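Local coordinates for adenosylmethionine-8-amino-7-oxononanoate aminotransferase (PDB 6ZHK), which catalyses pyridoxal 5'-phosphate-dependent amino-group transfer as a thermostable D-amino acid transaminase, working as a homodimer, at the interface of chains A and B. Sequence-based numbering; all coordinates share one arbitrary frame. Chains: chain A/B, Adenosylmethionine-8-amino-7-oxononanoate aminotransferase.

Contact 1: the interface of chains A and B. Residues chain A 78, 86, 308, 342, 344; chain B 75, 78, 307-308.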
ATOM      1  N   ILE A  78     -15.081 -12.541  -6.235  1.00 15.42           N
ATOM      2  CA  ILE A  78     -14.753 -12.142  -4.855  1.00 16.69           C
ATOM      3  C   ILE A  78     -15.520 -13.000  -3.859  1.00 15.57           C
ATOM      4  O   ILE A  78     -14.970 -13.487  -2.861  1.00 16.04           O
ATOM      5  CB  ILE A  78     -14.963 -10.628  -4.656  1.00 15.08           C
ATOM      6  CG1 ILE A  78     -13.948  -9.840  -5.488  1.00 17.61           C
ATOM      7  CG2 ILE A  78     -14.907 -10.230  -3.175  1.00 15.52           C
ATOM      8  CD1 ILE A  78     -14.226  -8.305  -5.563  1.00 18.80           C
ATOM      9  N   CYS A  86      -9.973 -15.891   2.542  1.00 17.88           N
ATOM     10  CA  CYS A  86      -9.756 -14.507   2.140  1.00 16.64           C
ATOM     11  C   CYS A  86      -8.259 -14.217   2.050  1.00 16.53           C
ATOM     12  O   CYS A  86      -7.824 -13.498   1.176  1.00 14.23           O
ATOM     13  CB  CYS A  86     -10.429 -13.572   3.123  1.00 17.39           C
ATOM     14  SG  CYS A  86     -12.239 -13.704   3.044  1.00 19.03           S
ATOM     15  N   LEU A 308     -10.774  -3.643  -6.073  1.00 14.25           N
ATOM     16  CA  LEU A 308      -9.924  -3.877  -4.902  1.00 13.25           C
ATOM     17  C   LEU A 308      -8.491  -3.361  -5.193  1.00 12.50           C
ATOM     18  O   LEU A 308      -8.047  -3.250  -6.350  1.00 11.16           O
ATOM     19  CB  LEU A 308      -9.890  -5.396  -4.614  1.00 11.77           C
ATOM     20  CG  LEU A 308     -11.046  -5.981  -3.803  1.00 12.73           C
ATOM     21  CD1 LEU A 308     -11.010  -7.520  -3.883  1.00 12.89           C
ATOM     22  CD2 LEU A 308     -10.955  -5.539  -2.321  1.00 10.89           C
ATOM     23  N   ASN A 342      -2.874 -11.377  -1.632  1.00 14.13           N
ATOM     24  CA  ASN A 342      -4.118 -11.722  -0.939  1.00 15.30           C
ATOM     25  C   ASN A 342      -5.143 -12.368  -1.911  1.00 14.61           C
ATOM     26  O   ASN A 342      -5.317 -11.908  -3.041  1.00 18.69           O
ATOM     27  CB  ASN A 342      -4.698 -10.415  -0.355  1.00 12.91           C
ATOM     28  CG  ASN A 342      -6.133 -10.557   0.078  1.00 12.68           C
ATOM     29  OD1 ASN A 342      -7.049 -10.485  -0.709  1.00 14.44           O
ATOM     30  ND2 ASN A 342      -6.334 -10.586   1.382  1.00 15.41           N
ATOM     31  N   LEU A 344      -8.558 -12.597  -2.080  1.00 13.31           N
ATOM     32  CA  LEU A 344      -9.631 -11.735  -2.598  1.00 12.62           C
ATOM     33  C   LEU A 344      -9.131 -10.770  -3.681  1.00 11.89           C
ATOM     34  O   LEU A 344      -9.767 -10.632  -4.742  1.00 13.00           O
ATOM     35  CB  LEU A 344     -10.294 -10.988  -1.449  1.00 13.33           C
ATOM     36  CG  LEU A 344     -10.917 -11.893  -0.381  1.00 13.55           C
ATOM     37  CD1 LEU A 344     -11.635 -11.020   0.638  1.00 13.50           C
ATOM     38  CD2 LEU A 344     -11.887 -13.013  -0.997  1.00 12.43           C
TER
ATOM     39  N   ILE B  75     -16.942 -12.460   6.387  1.00 15.69           N
ATOM     40  CA  ILE B  75     -17.193 -12.935   5.016  1.00 18.32           C
ATOM     41  C   ILE B  75     -18.533 -12.350   4.518  1.00 18.98           C
ATOM     42  O   ILE B  75     -18.619 -11.774   3.437  1.00 19.70           O
ATOM     43  CB  ILE B  75     -17.107 -14.481   4.920  1.00 19.12           C
ATOM     44  CG1 ILE B  75     -15.657 -14.974   5.040  1.00 20.70           C
ATOM     45  CG2 ILE B  75     -17.764 -15.051   3.656  1.00 18.80           C
ATOM     46  CD1 ILE B  75     -15.592 -16.426   5.516  1.00 25.18           C
ATOM     47  N   ILE B  78     -18.382  -8.572   3.604  1.00 17.16           N
ATOM     48  CA  ILE B  78     -17.708  -8.337   2.315  1.00 16.49           C
ATOM     49  C   ILE B  78     -18.670  -8.622   1.172  1.00 18.09           C
ATOM     50  O   ILE B  78     -18.794  -7.828   0.209  1.00 16.05           O
ATOM     51  CB  ILE B  78     -16.396  -9.151   2.231  1.00 14.88           C
ATOM     52  CG1 ILE B  78     -15.337  -8.679   3.227  1.00 14.63           C
ATOM     53  CG2 ILE B  78     -15.812  -9.156   0.812  1.00 18.67           C
ATOM     54  CD1 ILE B  78     -14.132  -9.621   3.352  1.00 13.10           C
ATOM     55  N   TYR B 307      -8.548 -10.257   6.799  1.00 12.16           N
ATOM     56  CA  TYR B 307      -9.075 -10.744   5.524  1.00 13.00           C
ATOM     57  C   TYR B 307      -8.775  -9.860   4.334  1.00 12.16           C
ATOM     58  O   TYR B 307      -8.774 -10.347   3.160  1.00 11.86           O
ATOM     59  CB  TYR B 307     -10.595 -10.991   5.531  1.00 13.78           C
ATOM     60  CG  TYR B 307     -11.029 -12.134   6.418  1.00 15.19           C
ATOM     61  CD1 TYR B 307     -10.099 -12.920   7.099  1.00 14.87           C
ATOM     62  CD2 TYR B 307     -12.355 -12.541   6.434  1.00 15.78           C
ATOM     63  CE1 TYR B 307     -10.521 -13.967   7.928  1.00 14.06           C
ATOM     64  CE2 TYR B 307     -12.780 -13.602   7.223  1.00 13.96           C
ATOM     65  CZ  TYR B 307     -11.857 -14.350   7.940  1.00 14.77           C
ATOM     66  OH  TYR B 307     -12.287 -15.436   8.689  1.00 15.56           O
ATOM     67  N   LEU B 308      -8.514  -8.573   4.616  1.00 12.57           N
ATOM     68  CA  LEU B 308      -8.221  -7.630   3.525  1.00 12.00           C
ATOM     69  C   LEU B 308      -7.227  -6.554   3.985  1.00 12.26           C
ATOM     70  O   LEU B 308      -7.073  -6.302   5.197  1.00 12.51           O
ATOM     71  CB  LEU B 308      -9.525  -6.951   3.096  1.00 13.08           C
ATOM     72  CG  LEU B 308     -10.412  -7.691   2.088  1.00 12.67           C
ATOM     73  CD1 LEU B 308     -11.801  -6.956   2.026  1.00 13.89           C
ATOM     74  CD2 LEU B 308      -9.787  -7.722   0.693  1.00 11.04           C
TER

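Contact 2: the interface of chains A and B. Residues chain A 120-121, 124, 337; chain B 120-121, 124, 159, 337.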
ATOM      1  N   GLU A 120      -0.054  -3.894  -3.020  1.00 17.34           N
ATOM      2  CA  GLU A 120      -1.437  -3.442  -2.951  1.00 19.60           C
ATOM      3  C   GLU A 120      -1.696  -2.207  -3.801  1.00 20.60           C
ATOM      4  O   GLU A 120      -2.745  -2.139  -4.394  1.00 24.50           O
ATOM      5  CB  GLU A 120      -1.868  -3.152  -1.512  1.00 24.92           C
ATOM      6  CG  GLU A 120      -2.125  -4.433  -0.742  1.00 30.22           C
ATOM      7  CD  GLU A 120      -0.890  -5.245  -0.407  1.00 33.99           C
ATOM      8  OE1 GLU A 120       0.070  -4.648   0.185  1.00 37.40           O
ATOM      9  OE2 GLU A 120      -0.865  -6.443  -0.816  1.00 36.44           O
ATOM     10  N   ASP A 121      -0.735  -1.272  -3.915  1.00 19.03           N
ATOM     11  CA  ASP A 121      -1.007   0.028  -4.534  1.00 20.17           C
ATOM     12  C   ASP A 121       0.104   0.297  -5.545  1.00 17.15           C
ATOM     13  O   ASP A 121       1.227  -0.182  -5.348  1.00 14.81           O
ATOM     14  CB  ASP A 121      -0.968   1.169  -3.503  1.00 25.78           C
ATOM     15  CG  ASP A 121      -2.082   1.006  -2.481  1.00 40.67           C
ATOM     16  OD1 ASP A 121      -3.160   0.495  -2.872  1.00 40.66           O
ATOM     17  OD2 ASP A 121      -1.884   1.380  -1.286  1.00 47.22           O
ATOM     18  N   GLU A 124       3.355   1.518  -4.173  1.00 12.81           N
ATOM     19  CA  GLU A 124       4.195   0.463  -3.627  1.00 13.61           C
ATOM     20  C   GLU A 124       4.878  -0.311  -4.771  1.00 14.91           C
ATOM     21  O   GLU A 124       6.023  -0.716  -4.619  1.00 13.66           O
ATOM     22  CB  GLU A 124       3.303  -0.548  -2.883  0.50 13.85           C
ATOM     23  CG  GLU A 124       2.936  -0.235  -1.427  0.50 14.19           C
ATOM     24  CD  GLU A 124       1.816  -1.059  -0.793  0.50 14.86           C
ATOM     25  OE1 GLU A 124       1.181  -1.867  -1.491  0.50 14.38           O
ATOM     26  OE2 GLU A 124       1.553  -0.909   0.434  0.50 14.62           O
ATOM     27  N   HIS A 337       4.803  -6.776   2.133  1.00 20.59           N
ATOM     28  CA  HIS A 337       3.992  -6.571   3.319  1.00 23.49           C
ATOM     29  C   HIS A 337       2.995  -7.712   3.471  1.00 22.00           C
ATOM     30  O   HIS A 337       2.882  -8.532   2.558  1.00 17.88           O
ATOM     31  CB  HIS A 337       3.375  -5.167   3.377  1.00 22.73           C
ATOM     32  CG  HIS A 337       3.256  -4.548   4.745  0.50 26.05           C
ATOM     33  ND1 HIS A 337       3.562  -5.222   5.909  0.50 26.67           N
ATOM     34  CD2 HIS A 337       2.838  -3.323   5.125  0.50 21.33           C
ATOM     35  CE1 HIS A 337       3.353  -4.441   6.944  0.50 30.92           C
ATOM     36  NE2 HIS A 337       2.897  -3.285   6.485  0.50 31.83           N
TER
ATOM     37  N   GLU B 120      -3.856   1.398   2.775  1.00 16.36           N
ATOM     38  CA  GLU B 120      -4.041  -0.040   2.615  1.00 17.52           C
ATOM     39  C   GLU B 120      -3.107  -0.864   3.478  1.00 18.45           C
ATOM     40  O   GLU B 120      -3.501  -1.923   3.934  1.00 17.68           O
ATOM     41  CB  GLU B 120      -3.870  -0.497   1.156  1.00 23.84           C
ATOM     42  CG  GLU B 120      -5.091  -0.125   0.310  1.00 27.94           C
ATOM     43  CD  GLU B 120      -5.209   1.369   0.031  1.00 28.85           C
ATOM     44  OE1 GLU B 120      -4.234   1.956  -0.450  1.00 33.46           O
ATOM     45  OE2 GLU B 120      -6.264   1.945   0.315  1.00 26.47           O
ATOM     46  N   ASP B 121      -1.875  -0.399   3.751  1.00 16.91           N
ATOM     47  CA  ASP B 121      -0.873  -1.251   4.392  1.00 16.96           C
ATOM     48  C   ASP B 121      -0.277  -0.449   5.559  1.00 15.53           C
ATOM     49  O   ASP B 121      -0.267   0.800   5.525  1.00 12.32           O
ATOM     50  CB  ASP B 121       0.312  -1.514   3.430  1.00 22.11           C
ATOM     51  N   GLU B 124       2.290   2.105   4.596  1.00 13.90           N
ATOM     52  CA  GLU B 124       1.739   3.346   4.063  1.00 15.80           C
ATOM     53  C   GLU B 124       1.184   4.205   5.211  1.00 15.77           C
ATOM     54  O   GLU B 124       1.311   5.423   5.182  1.00 14.91           O
ATOM     55  CB  GLU B 124       0.581   3.102   3.090  1.00 22.53           C
ATOM     56  CG  GLU B 124       0.917   2.431   1.755  1.00 31.24           C
ATOM     57  CD  GLU B 124      -0.236   1.840   0.935  1.00 39.63           C
ATOM     58  OE1 GLU B 124      -1.398   1.786   1.445  1.00 30.40           O
ATOM     59  OE2 GLU B 124       0.037   1.355  -0.215  1.00 39.23           O
ATOM     60  N   THR B 159       8.661   0.299   2.431  1.00 12.96           N
ATOM     61  CA  THR B 159       8.870   1.435   1.533  1.00 13.34           C
ATOM     62  C   THR B 159       9.956   2.400   2.061  1.00 14.08           C
ATOM     63  O   THR B 159      10.401   2.298   3.206  1.00 13.47           O
ATOM     64  CB  THR B 159       7.535   2.093   1.219  1.00 14.04           C
ATOM     65  OG1 THR B 159       6.892   2.337   2.483  1.00 15.74           O
ATOM     66  CG2 THR B 159       6.655   1.133   0.445  1.00 15.32           C
ATOM     67  N   HIS B 337      -3.855   7.368  -2.060  1.00 22.22           N
ATOM     68  CA  HIS B 337      -3.885   6.595  -3.288  1.00 25.09           C
ATOM     69  C   HIS B 337      -5.320   6.228  -3.656  1.00 24.31           C
ATOM     70  O   HIS B 337      -6.247   6.477  -2.886  1.00 18.56           O
ATOM     71  CB  HIS B 337      -2.959   5.394  -3.169  1.00 29.12           C
ATOM     72  CG  HIS B 337      -1.556   5.891  -3.109  1.00 31.05           C
ATOM     73  ND1 HIS B 337      -0.591   5.307  -2.281  1.00 28.95           N
ATOM     74  CD2 HIS B 337      -0.992   6.959  -3.750  1.00 32.26           C
ATOM     75  CE1 HIS B 337       0.515   6.030  -2.414  1.00 33.65           C
ATOM     76  NE2 HIS B 337       0.277   7.078  -3.323  1.00 23.79           N
TER

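Contact 1: the interface of chains A and B
With chi1 at -84°, which sets CG opposite its own carbonyl carbon, B:Leu308 turns its isobutyl group towards A:Leu344, and A:Leu308 has the same shape. A:Asn342 takes the other course: CG lies anti to the backbone N (chi1 165°), carrying the amide to the backbone of B:Tyr307.

There its ND2 donates a hydrogen bond of 3.0 Å to the carbonyl O of B:Tyr307, fairly straight at 158°. The acceptor lies almost in the plane of the asparagine amide, yet the N-H comes down from above the plane of the tyrosine carbonyl. Asparagine seems well suited to this place: its short side chain brings a neutral N-H donor to a main-chain oxygen without burying a charge in apolar surroundings.

A:Cys86 comes over one face of the B:Tyr307 ring at its CG-CD2 edge. Its CB stands above ring atom CG and 3.5 Å from the tyrosine CB, while SG sits just past the rim, 3.6 Å from CD2. A small, polarisable thiol fits so close a layer against an aromatic face. Beside the ring, CG1 of B:Ile75 comes to 4.2 Å from SG of A:Cys86.

The remainder is aliphatic packing. CD1 of A:Leu344 meets CD2 of B:Leu308 at 3.8 Å, their side chains crossing at about a right angle. The same CD1 of A:Leu344 is met from another direction by CD1 of B:Ile78 at 3.9 Å. A:Leu308 and B:Leu308 meet methyl to methyl, their CD2 atoms 3.9 Å apart, and CG2 of A:Ile78 comes within 4.2 Å of CG2 of B:Ile78. Branched side chains can interlock here without needing polar partners.

In the fold, helix 72-82 of both subunits and the first turn of helix 343-358 enclose residues 307-308, which lie in the loop between 3-10 helix 301-304 and strand 311-315, close to the dimer's two-fold axis.

Contact 2: the interface of chains A and B
A:Asp121 and A:Glu124 face B:Glu120 and B:Glu124 across the two-fold, where each subunit of this class-III aminotransferase presents the turn leading into helix 122-140. In this family the turn borders the cofactor site: A:Gly122 and A:Ala123, next in sequence, are predicted to bind pyridoxal 5'-phosphate.

The hydrogen bonds here run within each subunit. The side chain of A:Glu124, extended beyond CG, reaches back so that OE1 accepts from the backbone N of A:Glu120 at 2.8 Å, nearly along its C-O axis. The N of A:Asp121 approaches the same oxygen at 3.1 Å from above the carboxylate plane. B:Glu124 repeats the pattern in its own chain. Glutamate has the length and the acceptor to tie the turn to its helix; with an alanine in its place, these two A-chain amides would probably lose their shared acceptor and the turn would be freer to shift.

Between the subunits carboxylates crowd together, and their placing is doubtful: oxygens of A:Asp121 and B:Glu124 come impossibly close. OD2 of A:Asp121 also lies 2.6 Å from OE1 of B:Glu120, acceptor against acceptor, the planes 81° apart. OE2 of A:Glu124, 2.8 Å from the uncertain OE2 of B:Glu124, likewise clashes unless a proton is shared, and protonation is not seen.

Among carbon contacts, CD2 of A:His337 touches CB of B:Asp121, modelled no further, at 3.5 Å; a flat imidazole can probably pack closely against so short a side chain.

B:His337 has another rotamer (chi1 -68° against -145°) and lies near A:Asp121 without contact.

About 16 Å separates the C-alpha centres of contact 1 and contact 2, and they have no residue in common, but both belong to the two-fold interface of the homodimer. They are joined through the chain: the segment with A:His337 in contact 2 runs on, a few residues later, to A:Asn342 and the start of helix 343-358 in contact 1. Their characters differ, one mainly apolar and the other rich in carboxylates. The apolar patch could hold the subunits together while the acidic one sets neighbouring turns beside the predicted cofactor sites, which would link dimer assembly to the shaping of the active sites.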